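Local atomic coordinates of enolase from the environmental genome shotgun sequencing of the Sargasso Sea (PDB entry 2QGY), a protein that is of unknown function but, as a magnesium-binding member of the enolase superfamily, probably abstracts an alpha-proton from a carboxylate substrate. Residues A[45-50]-A[116-121]; A[51-56]-A[105-110]. All blocks are in the same frame, centred on the assembly; numbering follows the deposited sequence.

Contact 1: A[45-50]-A[116-121]; sequences DGIEGW and SGKLKN
I47 and the lysine–leucine pair K118–L119 make a partly buried strand-on-helix contact at the outer end of the N-terminal domain, where the last turn of helix 99-120 meets the start of strand 48-53. CG2 of I47 packs on the first methylene of K118, 3.8 Å from its CB, while CG1 lies 3.8 Å from CD2 of L119, whose side chain crosses it at a slant. A branched isoleucine suits this place because its two branches at CB can meet two successive helix residues. K118 then slides past I47 in the opposite direction: CG stands anti to the carbonyl carbon (chi1 -75°) and the chain beyond it is extended, which carries NZ to 2.7 Å from the backbone O of E48. The ammonium sits well above the carbonyl plane, and the C=O...N angle is 137°. The strand belongs to the antiparallel sheet of the N-terminal capping domain of the enolase superfamily, joined here by the C-terminal strand 373-379, and 45-50 includes part of the turn from strand 37-43; at the positive phi of G46 a side chain would press on the preceding carbonyl O. NZ also forms a salt bridge with D114, whose OD2 accepts the backbone N-H of W50 as well, so one carboxylate ties the lysine to the strand. NZ reaches the indole of W50 at its edge, 4.1 Å from CD1, rather than over the face; the ring lies nearly parallel to W19. The carboxylate of E48 turns instead to K40 on the neighbouring strand, leaving OE1 5.5 Å from NZ of K118.

Contact 2: A[51-56]-A[105-110]; sequences GEAFSI and TSAIEI
The helix-on-sheet layer of the N-terminal domain is drawn tight where G51, E52 and A53 of the edge strand 48-53 lie against A107 and I110 of helix 99-120. Strand and helix run almost antiparallel, at 169°, and their axes come within 5.9 Å, a close spacing made possible where G51 meets A107. The CA of G51 rests 3.3 Å from the carbonyl O of A107, in a CA-H...O contact with an angle of 157° at the hydrogen; that oxygen fills the place where a side chain would begin, which explains the glycine. One residue on, the pairing is reversed: the CA of A107 approaches the O of E52 at 3.5 Å, with a more bent CA-H...O geometry. The methyl of A107 presses on the peptide linking E52 to A53, 3.6 Å from A53 N, and meets the methyl of A53 at 3.9 Å. I110, one helical turn on from A107, adds its two branches. Its CG2 lies 3.9 Å from the CA of G51, and its CD1, carried on the extended CG1 arm (chi2 168°), reaches the same distance from E52 O. That oxygen is also hydrogen-bonded by S277 OG, whereas the buried N of E52 has no partner in the model. The CB of E52 leaves on the face away from the helix, and OE1 of its carboxylate is hydrogen-bonded to OG of S306 and N of S310, on the barrel side. S106, whose CB points toward the strand, has its OG hydrogen-bonded to S102 O, a turn back in its own helix, and to G280 N. An antiparallel meander sheet followed by a helical bundle packed on it is the alpha+beta capping domain of the enolase superfamily, set against the barrel that carries the magnesium site.

Contacts 1 and 2 are successive points where strand 48-53 runs against helix 99-120, almost antiparallel at contact 2 (169°) and more oblique at contact 1 (138°), their centres about 17 Å apart. They meet where the O of W50 touches CG2 of I110 at 3.6 Å. From contact 2 to contact 1 the axes spread from 5.9 to 8.8 Å, and the close backbone fit gives way to longer side chains that bridge the gap. Contact 1 lies about 23 Å, centre to centre, from the middle of the chain; contact 2, at about 10 Å, borders the barrel. The magnesium ion, held by D200, E226 and E252, belongs to that barrel, and neither contact supplies a ligand.

Contact 1: A[45-50]-A[116-121]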
# COMPACT_ATOMS: atom_id res chain seq x y z
N ASP A 45 22.12 -24.22 -4.45
CA ASP A 45 22.74 -24.93 -5.57
C ASP A 45 23.52 -24.02 -6.54
O ASP A 45 24.08 -24.49 -7.53
CB ASP A 45 21.70 -25.77 -6.31
CG ASP A 45 21.10 -26.86 -5.42
OD1 ASP A 45 21.79 -27.34 -4.49
OD2 ASP A 45 19.93 -27.25 -5.64
N GLY A 46 23.56 -22.73 -6.23
CA GLY A 46 24.42 -21.80 -6.97
C GLY A 46 23.76 -21.12 -8.15
O GLY A 46 24.44 -20.51 -8.98
N ILE A 47 22.44 -21.24 -8.26
CA ILE A 47 21.70 -20.60 -9.34
C ILE A 47 21.40 -19.16 -8.92
O ILE A 47 20.96 -18.91 -7.79
CB ILE A 47 20.39 -21.38 -9.69
CG1 ILE A 47 20.67 -22.89 -9.84
CG2 ILE A 47 19.72 -20.78 -10.93
CD1 ILE A 47 21.58 -23.23 -11.04
N GLU A 48 21.63 -18.24 -9.84
CA GLU A 48 21.45 -16.81 -9.61
C GLU A 48 20.17 -16.34 -10.27
O GLU A 48 19.89 -16.69 -11.43
CB GLU A 48 22.62 -16.02 -10.21
CG GLU A 48 23.96 -16.27 -9.56
CD GLU A 48 25.04 -15.31 -10.06
OE1 GLU A 48 24.95 -14.85 -11.22
OE2 GLU A 48 25.98 -15.02 -9.30
N GLY A 49 19.39 -15.56 -9.53
CA GLY A 49 18.20 -14.94 -10.13
C GLY A 49 18.17 -13.45 -9.87
O GLY A 49 18.44 -13.01 -8.76
N TRP A 50 17.76 -12.71 -10.89
CA TRP A 50 17.69 -11.25 -10.82
C TRP A 50 16.24 -10.76 -10.75
O TRP A 50 15.38 -11.28 -11.47
CB TRP A 50 18.34 -10.65 -12.05
CG TRP A 50 19.81 -10.82 -12.08
CD1 TRP A 50 20.51 -11.87 -12.61
CD2 TRP A 50 20.78 -9.90 -11.57
NE1 TRP A 50 21.87 -11.66 -12.45
CE2 TRP A 50 22.06 -10.45 -11.82
CE3 TRP A 50 20.68 -8.65 -10.92
CZ2 TRP A 50 23.25 -9.79 -11.44
CZ3 TRP A 50 21.86 -7.99 -10.54
CH2 TRP A 50 23.13 -8.58 -10.79
N SER A 116 14.00 -20.23 -11.89
CA SER A 116 13.18 -21.31 -12.48
C SER A 116 13.45 -21.51 -13.97
O SER A 116 13.55 -22.66 -14.45
CB SER A 116 11.69 -21.08 -12.20
OG SER A 116 11.50 -21.21 -10.80
N GLY A 117 13.58 -20.41 -14.69
CA GLY A 117 13.97 -20.44 -16.10
C GLY A 117 15.33 -21.09 -16.30
O GLY A 117 15.54 -21.88 -17.25
N LYS A 118 16.28 -20.73 -15.44
CA LYS A 118 17.63 -21.28 -15.50
C LYS A 118 17.67 -22.76 -15.17
O LYS A 118 18.46 -23.50 -15.75
CB LYS A 118 18.60 -20.50 -14.60
CG LYS A 118 18.98 -19.15 -15.23
CD LYS A 118 19.74 -18.23 -14.27
CE LYS A 118 19.86 -16.84 -14.89
NZ LYS A 118 20.27 -15.73 -13.96
N LEU A 119 16.85 -23.19 -14.21
CA LEU A 119 16.76 -24.61 -13.87
C LEU A 119 16.18 -25.48 -15.01
O LEU A 119 16.56 -26.66 -15.16
CB LEU A 119 15.96 -24.79 -12.58
CG LEU A 119 16.66 -24.27 -11.32
CD1 LEU A 119 15.71 -24.26 -10.15
CD2 LEU A 119 17.89 -25.14 -10.98
N LYS A 120 15.28 -24.91 -15.79
CA LYS A 120 14.70 -25.58 -16.96
C LYS A 120 15.49 -25.30 -18.25
O LYS A 120 15.18 -25.86 -19.30
CB LYS A 120 13.26 -25.10 -17.15
CG LYS A 120 12.32 -25.57 -16.07
CD LYS A 120 11.52 -26.82 -16.48
CE LYS A 120 10.62 -26.53 -17.69
NZ LYS A 120 9.45 -27.45 -17.79
N ASN A 121 16.49 -24.45 -18.16
CA ASN A 121 17.22 -23.95 -19.34
C ASN A 121 16.30 -23.40 -20.43
O ASN A 121 16.44 -23.69 -21.63
CB ASN A 121 18.20 -25.00 -19.92
CG ASN A 121 19.22 -24.38 -20.87
OD1 ASN A 121 19.74 -23.29 -20.61
ND2 ASN A 121 19.50 -25.08 -21.97

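Contact 2: A[51-56]-A[105-110]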
# COMPACT_ATOMS: atom_id res chain seq x y z
N GLY A 51 16.03 -9.76 -9.90
CA GLY A 51 14.71 -9.13 -9.69
C GLY A 51 14.91 -7.63 -9.65
O GLY A 51 16.03 -7.11 -9.51
N GLU A 52 13.80 -6.91 -9.75
CA GLU A 52 13.80 -5.47 -9.66
C GLU A 52 12.47 -5.07 -9.04
O GLU A 52 11.45 -5.65 -9.38
CB GLU A 52 13.95 -4.84 -11.05
CG GLU A 52 14.03 -3.29 -10.98
CD GLU A 52 14.58 -2.59 -12.21
OE1 GLU A 52 15.02 -3.23 -13.22
OE2 GLU A 52 14.58 -1.33 -12.18
N ALA A 53 12.51 -4.15 -8.07
CA ALA A 53 11.31 -3.63 -7.40
C ALA A 53 10.98 -2.27 -7.97
O ALA A 53 11.90 -1.49 -8.29
CB ALA A 53 11.56 -3.45 -5.89
N PHE A 54 9.69 -1.98 -8.08
CA PHE A 54 9.29 -0.65 -8.49
C PHE A 54 9.63 0.33 -7.36
O PHE A 54 9.10 0.23 -6.27
CB PHE A 54 7.81 -0.60 -8.87
CG PHE A 54 7.35 0.79 -9.12
CD1 PHE A 54 7.70 1.43 -10.29
CD2 PHE A 54 6.65 1.47 -8.15
CE1 PHE A 54 7.30 2.73 -10.54
CE2 PHE A 54 6.25 2.82 -8.37
CZ PHE A 54 6.59 3.43 -9.56
N SER A 55 10.53 1.26 -7.61
CA SER A 55 11.03 2.12 -6.52
C SER A 55 10.22 3.40 -6.38
O SER A 55 9.69 3.91 -7.36
CB SER A 55 12.52 2.47 -6.72
OG SER A 55 12.65 3.30 -7.83
N ILE A 56 10.14 3.91 -5.15
CA ILE A 56 9.24 5.03 -4.84
C ILE A 56 10.06 5.98 -3.99
O ILE A 56 10.77 5.54 -3.09
CB ILE A 56 7.96 4.59 -4.08
CG1 ILE A 56 7.30 3.39 -4.78
CG2 ILE A 56 6.96 5.76 -4.04
CD1 ILE A 56 6.15 2.71 -3.97
N THR A 105 7.79 -7.79 -2.95
CA THR A 105 7.48 -9.18 -3.30
C THR A 105 7.66 -9.36 -4.79
O THR A 105 8.05 -10.41 -5.22
CB THR A 105 6.06 -9.63 -2.91
OG1 THR A 105 5.07 -8.86 -3.63
CG2 THR A 105 5.86 -9.42 -1.40
N SER A 106 7.36 -8.32 -5.58
CA SER A 106 7.66 -8.41 -7.05
C SER A 106 9.12 -8.75 -7.31
O SER A 106 9.43 -9.60 -8.17
CB SER A 106 7.37 -7.08 -7.77
OG SER A 106 5.99 -6.85 -7.71
N ALA A 107 10.02 -8.04 -6.65
CA ALA A 107 11.43 -8.20 -6.94
C ALA A 107 11.83 -9.66 -6.64
O ALA A 107 12.53 -10.27 -7.44
CB ALA A 107 12.27 -7.23 -6.13
N ILE A 108 11.36 -10.20 -5.52
CA ILE A 108 11.75 -11.55 -5.12
C ILE A 108 11.10 -12.54 -6.09
O ILE A 108 11.77 -13.42 -6.63
CB ILE A 108 11.34 -11.88 -3.68
CG1 ILE A 108 12.11 -11.02 -2.68
CG2 ILE A 108 11.62 -13.39 -3.39
CD1 ILE A 108 11.49 -11.06 -1.23
N GLU A 109 9.80 -12.36 -6.39
CA GLU A 109 9.16 -13.34 -7.27
C GLU A 109 9.79 -13.35 -8.64
O GLU A 109 9.97 -14.42 -9.25
CB GLU A 109 7.64 -13.14 -7.38
CG GLU A 109 6.94 -14.40 -7.90
CD GLU A 109 5.50 -14.14 -8.31
OE1 GLU A 109 4.64 -13.86 -7.43
OE2 GLU A 109 5.26 -14.24 -9.52
N ILE A 110 10.15 -12.18 -9.15
CA ILE A 110 10.77 -12.08 -10.47
C ILE A 110 12.10 -12.83 -10.45
O ILE A 110 12.43 -13.55 -11.40
CB ILE A 110 10.96 -10.60 -10.88
CG1 ILE A 110 9.59 -9.98 -11.26
CG2 ILE A 110 11.94 -10.48 -12.10
CD1 ILE A 110 9.60 -8.46 -11.39